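Long-range contact in fructose-bisphosphate aldolase (Slackia heliotrinireducens, PDB 4MOZ), which is an aldolase of the DeoC/LacD family, built on a parallel eight-stranded TIM barrel: residues A198-N212 and A229-A241. Residues are numbered along the deposited sequence; the frame is centred on the assembly and turned at random.
Sequences AGVALCLGADFVKVN and ASAAAGRTGLVCA
Asp207 O accepts two hydrogen bonds, one from Gly237 N at 3.0 Å and one from a water that also donates to Arg235 O. One residue earlier, the hydroxyl of Thr236 donates a hydrogen bond to the carbonyl of Ala206, OG1 to O 2.6 Å, from 29° off the carbonyl plane. With chi1 at -67°, OG1 stands beside its own backbone N and meets that carbonyl, while CG2, anti to N, runs across Val209 at about a right angle and touches its CG1. Leu202 closes over the hydroxyl, its CD1 3.5 Å from Thr236 OG1 and its CB 3.6 Å from Ala233 O, so this short bond lies under an apolar cover.

Beyond Thr236 the chains run as neighbouring parallel strands, inclined by 27°. Val209 bonds through both its backbone groups: its N donates to Gly237 O, and its O receives Val239 N at 2.7 Å, nearly straight; Val211 N then reaches Val239 O. On the face of Val209 and Leu238, Val211 CG2 meets Leu238 CD1, which also touches Ala198 CB. On the other face Phe208 CD1 lies against Gly237 CA at 3.8 Å, where the lack of a side chain makes room for the ring, and Val239 CG2 packs on Lys210 CB. The lysine chain bends at chi2 and chi4, and NZ donates a hydrogen bond to Val211 O from above the carbonyl plane, not along a lone pair.

Outside the sheet, Ala198 CB touches the methyls of Ala229, in helix 222-232, and of Ala233, just after it; such small side chains are consistent with the close approach of helices 191-204 and 222-232. Helix 222-232 links strands 208-210 and 237-240 in a beta-alpha-beta unit of the TIM barrel, with strand 172-177 bonded along the other edge of 208-210.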
ATOM      1  N   ALA C 198      -0.079  13.926 -25.351  1.00 24.07           N
ATOM      2  CA  ALA C 198       1.269  14.364 -25.688  1.00 24.50           C
ATOM      3  C   ALA C 198       1.820  15.375 -24.684  1.00 24.67           C
ATOM      4  O   ALA C 198       2.986  15.293 -24.295  1.00 25.44           O
ATOM      5  CB  ALA C 198       1.303  14.936 -27.096  1.00 23.08           C
ATOM      6  N   GLY C 199       0.977  16.315 -24.257  1.00 25.75           N
ATOM      7  CA  GLY C 199       1.371  17.325 -23.271  1.00 25.36           C
ATOM      8  C   GLY C 199       1.669  16.761 -21.888  1.00 23.72           C
ATOM      9  O   GLY C 199       2.566  17.246 -21.190  1.00 24.19           O
ATOM     10  N   VAL C 200       0.924  15.731 -21.493  1.00 23.36           N
ATOM     11  CA  VAL C 200       1.139  15.083 -20.196  1.00 24.12           C
ATOM     12  C   VAL C 200       2.533  14.457 -20.121  1.00 24.49           C
ATOM     13  O   VAL C 200       3.231  14.596 -19.106  1.00 24.59           O
ATOM     14  CB  VAL C 200       0.046  14.032 -19.889  1.00 22.82           C
ATOM     15  CG1 VAL C 200       0.434  13.159 -18.701  1.00 20.90           C
ATOM     16  CG2 VAL C 200      -1.288  14.718 -19.634  1.00 21.12           C
ATOM     17  N   ALA C 201       2.936  13.792 -21.205  1.00 23.85           N
ATOM     18  CA  ALA C 201       4.243  13.136 -21.271  1.00 24.33           C
ATOM     19  C   ALA C 201       5.386  14.108 -20.991  1.00 23.96           C
ATOM     20  O   ALA C 201       6.354  13.757 -20.306  1.00 25.22           O
ATOM     21  CB  ALA C 201       4.434  12.464 -22.616  1.00 22.34           C
ATOM     22  N   LEU C 202       5.271  15.321 -21.528  1.00 22.92           N
ATOM     23  CA  LEU C 202       6.234  16.389 -21.239  1.00 24.24           C
ATOM     24  C   LEU C 202       6.260  16.732 -19.750  1.00 24.10           C
ATOM     25  O   LEU C 202       7.336  16.817 -19.147  1.00 25.58           O
ATOM     26  CB  LEU C 202       5.942  17.646 -22.063  1.00 24.43           C
ATOM     27  CG  LEU C 202       6.803  18.880 -21.732  1.00 25.45           C
ATOM     28  CD1 LEU C 202       8.283  18.628 -21.986  1.00 25.94           C
ATOM     29  CD2 LEU C 202       6.339  20.089 -22.520  1.00 27.06           C
ATOM     30  N   CYS C 203       5.078  16.912 -19.162  1.00 21.82           N
ATOM     31  CA  CYS C 203       4.982  17.287 -17.754  1.00 24.66           C
ATOM     32  C   CYS C 203       5.580  16.236 -16.817  1.00 24.84           C
ATOM     33  O   CYS C 203       6.145  16.581 -15.781  1.00 26.28           O
ATOM     34  CB  CYS C 203       3.540  17.600 -17.377  1.00 26.07           C
ATOM     35  SG  CYS C 203       2.901  19.058 -18.233  1.00 28.68           S
ATOM     36  N   LEU C 204       5.460  14.962 -17.186  1.00 24.19           N
ATOM     37  CA  LEU C 204       6.106  13.883 -16.436  1.00 24.15           C
ATOM     38  C   LEU C 204       7.613  13.830 -16.713  1.00 25.01           C
ATOM     39  O   LEU C 204       8.372  13.276 -15.921  1.00 26.38           O
ATOM     40  CB  LEU C 204       5.445  12.530 -16.733  1.00 22.35           C
ATOM     41  CG  LEU C 204       3.965  12.359 -16.354  1.00 22.84           C
ATOM     42  CD1 LEU C 204       3.394  11.084 -16.953  1.00 21.18           C
ATOM     43  CD2 LEU C 204       3.751  12.377 -14.843  1.00 21.32           C
ATOM     44  N   GLY C 205       8.036  14.409 -17.836  1.00 25.86           N
ATOM     45  CA  GLY C 205       9.458  14.543 -18.154  1.00 26.19           C
ATOM     46  C   GLY C 205      10.011  13.514 -19.121  1.00 27.89           C
ATOM     47  O   GLY C 205      11.228  13.307 -19.176  1.00 29.72           O
ATOM     48  N   ALA C 206       9.127  12.875 -19.887  1.00 26.46           N
ATOM     49  CA  ALA C 206       9.535  11.865 -20.866  1.00 26.58           C
ATOM     50  C   ALA C 206      10.432  12.436 -21.964  1.00 26.75           C
ATOM     51  O   ALA C 206      10.332  13.613 -22.319  1.00 29.34           O
ATOM     52  CB  ALA C 206       8.316  11.191 -21.479  1.00 23.27           C
ATOM     53  N   ASP C 207      11.315  11.593 -22.489  1.00 25.19           N
ATOM     54  CA  ASP C 207      12.112  11.943 -23.654  1.00 25.57           C
ATOM     55  C   ASP C 207      11.304  11.801 -24.939  1.00 26.51           C
ATOM     56  O   ASP C 207      11.452  12.603 -25.868  1.00 27.85           O
ATOM     57  CB  ASP C 207      13.355  11.065 -23.706  1.00 25.79           C
ATOM     58  CG  ASP C 207      14.236  11.261 -22.504  1.00 26.90           C
ATOM     59  OD1 ASP C 207      14.692  12.405 -22.285  1.00 28.51           O
ATOM     60  OD2 ASP C 207      14.441  10.286 -21.757  1.00 26.70           O
ATOM     61  N   PHE C 208      10.457  10.773 -24.981  1.00 24.26           N
ATOM     62  CA  PHE C 208       9.576  10.517 -26.111  1.00 25.28           C
ATOM     63  C   PHE C 208       8.194  10.106 -25.627  1.00 24.56           C
ATOM     64  O   PHE C 208       8.055   9.529 -24.546  1.00 26.05           O
ATOM     65  CB  PHE C 208      10.150   9.423 -27.022  1.00 27.95           C
ATOM     66  CG  PHE C 208      11.430   9.812 -27.704  1.00 28.11           C
ATOM     67  CD1 PHE C 208      11.410  10.548 -28.884  1.00 29.47           C
ATOM     68  CD2 PHE C 208      12.660   9.446 -27.163  1.00 27.56           C
ATOM     69  CE1 PHE C 208      12.592  10.918 -29.509  1.00 29.74           C
ATOM     70  CE2 PHE C 208      13.845   9.807 -27.786  1.00 26.39           C
ATOM     71  CZ  PHE C 208      13.811  10.542 -28.960  1.00 27.75           C
ATOM     72  N   VAL C 209       7.180  10.415 -26.429  1.00 23.71           N
ATOM     73  CA  VAL C 209       5.810  10.008 -26.146  1.00 24.34           C
ATOM     74  C   VAL C 209       5.222   9.296 -27.362  1.00 25.11           C
ATOM     75  O   VAL C 209       5.287   9.805 -28.486  1.00 26.28           O
ATOM     76  CB  VAL C 209       4.915  11.196 -25.705  1.00 23.96           C
ATOM     77  CG1 VAL C 209       4.961  12.347 -26.704  1.00 24.50           C
ATOM     78  CG2 VAL C 209       3.478  10.741 -25.469  1.00 23.74           C
ATOM     79  N   LYS C 210       4.672   8.107 -27.131  1.00 24.44           N
ATOM     80  CA  LYS C 210       4.000   7.350 -28.176  1.00 25.79           C
ATOM     81  C   LYS C 210       2.491   7.510 -28.030  1.00 25.53           C
ATOM     82  O   LYS C 210       1.931   7.194 -26.989  1.00 27.65           O
ATOM     83  CB  LYS C 210       4.443   5.873 -28.139  1.00 26.50           C
ATOM     84  CG  LYS C 210       3.485   4.845 -28.731  1.00 29.11           C
ATOM     85  CD  LYS C 210       3.117   5.064 -30.188  1.00 31.55           C
ATOM     86  CE  LYS C 210       2.263   3.904 -30.689  1.00 34.80           C
ATOM     87  NZ  LYS C 210       1.057   4.334 -31.443  1.00 35.76           N
ATOM     88  N   VAL C 211       1.854   8.023 -29.077  1.00 25.38           N
ATOM     89  CA  VAL C 211       0.404   8.227 -29.100  1.00 25.70           C
ATOM     90  C   VAL C 211      -0.205   7.553 -30.324  1.00 26.86           C
ATOM     91  O   VAL C 211       0.510   7.179 -31.249  1.00 31.18           O
ATOM     92  CB  VAL C 211       0.022   9.733 -29.121  1.00 25.75           C
ATOM     93  CG1 VAL C 211       0.423  10.425 -27.823  1.00 24.39           C
ATOM     94  CG2 VAL C 211       0.635  10.438 -30.327  1.00 24.76           C
ATOM     95  N   ASN C 212      -1.522   7.391 -30.323  1.00 27.19           N
ATOM     96  CA  ASN C 212      -2.245   6.989 -31.519  1.00 29.29           C
ATOM     97  C   ASN C 212      -2.311   8.147 -32.506  1.00 31.33           C
ATOM     98  O   ASN C 212      -2.289   9.312 -32.088  1.00 31.35           O
ATOM     99  CB  ASN C 212      -3.669   6.570 -31.166  1.00 30.00           C
ATOM    100  CG  ASN C 212      -3.732   5.200 -30.537  1.00 31.12           C
ATOM    101  OD1 ASN C 212      -3.073   4.266 -30.995  1.00 33.67           O
ATOM    102  ND2 ASN C 212      -4.532   5.071 -29.481  1.00 31.94           N
ATOM    103  N   ALA C 229      -0.392  18.093 -31.543  1.00 27.27           N
ATOM    104  CA  ALA C 229       0.117  17.233 -30.480  1.00 25.97           C
ATOM    105  C   ALA C 229       1.639  17.314 -30.358  1.00 26.10           C
ATOM    106  O   ALA C 229       2.173  17.355 -29.248  1.00 25.77           O
ATOM    107  CB  ALA C 229      -0.329  15.796 -30.698  1.00 26.53           C
ATOM    108  N   SER C 230       2.324  17.343 -31.500  1.00 24.33           N
ATOM    109  CA  SER C 230       3.777  17.477 -31.519  1.00 25.91           C
ATOM    110  C   SER C 230       4.207  18.802 -30.899  1.00 26.13           C
ATOM    111  O   SER C 230       5.245  18.876 -30.238  1.00 24.38           O
ATOM    112  CB  SER C 230       4.313  17.356 -32.942  1.00 27.79           C
ATOM    113  OG  SER C 230       4.148  16.032 -33.424  1.00 29.38           O
ATOM    114  N   ALA C 231       3.394  19.838 -31.113  1.00 26.78           N
ATOM    115  CA  ALA C 231       3.634  21.148 -30.523  1.00 26.57           C
ATOM    116  C   ALA C 231       3.425  21.100 -29.010  1.00 26.56           C
ATOM    117  O   ALA C 231       4.269  21.587 -28.255  1.00 29.24           O
ATOM    118  CB  ALA C 231       2.739  22.200 -31.168  1.00 24.11           C
ATOM    119  N   ALA C 232       2.317  20.486 -28.580  1.00 26.33           N
ATOM    120  CA  ALA C 232       1.985  20.349 -27.155  1.00 26.36           C
ATOM    121  C   ALA C 232       3.046  19.583 -26.359  1.00 26.63           C
ATOM    122  O   ALA C 232       3.296  19.892 -25.192  1.00 25.33           O
ATOM    123  CB  ALA C 232       0.625  19.693 -26.988  1.00 23.61           C
ATOM    124  N   ALA C 233       3.668  18.597 -27.000  1.00 27.72           N
ATOM    125  CA  ALA C 233       4.728  17.795 -26.382  1.00 25.73           C
ATOM    126  C   ALA C 233       6.050  18.555 -26.198  1.00 25.98           C
ATOM    127  O   ALA C 233       6.942  18.084 -25.494  1.00 27.35           O
ATOM    128  CB  ALA C 233       4.948  16.516 -27.179  1.00 25.17           C
ATOM    129  N   GLY C 234       6.172  19.723 -26.831  1.00 27.05           N
ATOM    130  CA  GLY C 234       7.349  20.585 -26.674  1.00 26.73           C
ATOM    131  C   GLY C 234       8.667  19.862 -26.896  1.00 28.21           C
ATOM    132  O   GLY C 234       8.893  19.283 -27.960  1.00 29.86           O
ATOM    133  N   ARG C 235       9.530  19.879 -25.881  1.00 27.14           N
ATOM    134  CA  ARG C 235      10.836  19.221 -25.967  1.00 27.09           C
ATOM    135  C   ARG C 235      10.805  17.705 -25.744  1.00 27.98           C
ATOM    136  O   ARG C 235      11.856  17.068 -25.669  1.00 33.11           O
ATOM    137  CB  ARG C 235      11.840  19.883 -25.028  1.00 29.02           C
ATOM    138  CG  ARG C 235      12.374  21.207 -25.544  1.00 25.93           C
ATOM    139  CD  ARG C 235      13.373  21.790 -24.572  1.00 26.01           C
ATOM    140  NE  ARG C 235      13.856  23.082 -25.042  1.00 28.41           N
ATOM    141  CZ  ARG C 235      14.769  23.820 -24.421  1.00 29.86           C
ATOM    142  NH1 ARG C 235      15.139  24.982 -24.945  1.00 34.44           N
ATOM    143  NH2 ARG C 235      15.315  23.403 -23.283  1.00 27.40           N
ATOM    144  N   THR C 236       9.606  17.140 -25.623  1.00 27.45           N
ATOM    145  CA  THR C 236       9.423  15.687 -25.642  1.00 26.70           C
ATOM    146  C   THR C 236       9.084  15.295 -27.080  1.00 25.91           C
ATOM    147  O   THR C 236       8.137  15.823 -27.665  1.00 26.73           O
ATOM    148  CB  THR C 236       8.307  15.231 -24.666  1.00 25.20           C
ATOM    149  OG1 THR C 236       8.726  15.466 -23.318  1.00 22.98           O
ATOM    150  CG2 THR C 236       7.985  13.745 -24.828  1.00 22.87           C
ATOM    151  N   GLY C 237       9.871  14.385 -27.649  1.00 26.27           N
ATOM    152  CA  GLY C 237       9.662  13.931 -29.022  1.00 25.20           C
ATOM    153  C   GLY C 237       8.460  13.017 -29.126  1.00 25.93           C
ATOM    154  O   GLY C 237       8.322  12.070 -28.352  1.00 27.27           O
ATOM    155  N   LEU C 238       7.583  13.303 -30.081  1.00 25.29           N
ATOM    156  CA  LEU C 238       6.383  12.501 -30.271  1.00 25.22           C
ATOM    157  C   LEU C 238       6.638  11.415 -31.306  1.00 28.02           C
ATOM    158  O   LEU C 238       7.160  11.687 -32.388  1.00 29.19           O
ATOM    159  CB  LEU C 238       5.212  13.388 -30.695  1.00 22.63           C
ATOM    160  CG  LEU C 238       3.869  12.722 -31.008  1.00 24.25           C
ATOM    161  CD1 LEU C 238       2.737  13.697 -30.727  1.00 23.24           C
ATOM    162  CD2 LEU C 238       3.811  12.206 -32.443  1.00 22.37           C
ATOM    163  N   VAL C 239       6.284  10.181 -30.971  1.00 28.19           N
ATOM    164  CA  VAL C 239       6.331   9.109 -31.957  1.00 28.59           C
ATOM    165  C   VAL C 239       4.926   8.579 -32.166  1.00 27.90           C
ATOM    166  O   VAL C 239       4.110   8.559 -31.244  1.00 30.14           O
ATOM    167  CB  VAL C 239       7.339   7.983 -31.612  1.00 29.11           C
ATOM    168  CG1 VAL C 239       8.693   8.568 -31.234  1.00 30.37           C
ATOM    169  CG2 VAL C 239       6.826   7.087 -30.503  1.00 28.90           C
ATOM    170  N   CYS C 240       4.640   8.175 -33.393  1.00 26.41           N
ATOM    171  CA  CYS C 240       3.310   7.728 -33.736  1.00 28.84           C
ATOM    172  C   CYS C 240       3.365   6.339 -34.368  1.00 31.50           C
ATOM    173  O   CYS C 240       4.382   5.641 -34.267  1.00 32.41           O
ATOM    174  CB  CYS C 240       2.666   8.748 -34.670  1.00 31.37           C
ATOM    175  SG  CYS C 240       0.868   8.720 -34.645  1.00 35.87           S
ATOM    176  N   ALA C 241       2.271   5.935 -35.007  1.00 34.45           N
ATOM    177  CA  ALA C 241       2.192   4.631 -35.661  1.00 36.92           C
ATOM    178  C   ALA C 241       1.377   4.703 -36.954  1.00 37.48           C
ATOM    179  O   ALA C 241       0.438   5.491 -37.065  1.00 40.52           O
ATOM    180  CB  ALA C 241       1.601   3.594 -34.709  1.00 33.89           C
TER
HETATM  181  O   HOH W   1      13.501  14.353 -26.487  1.00 32.54           O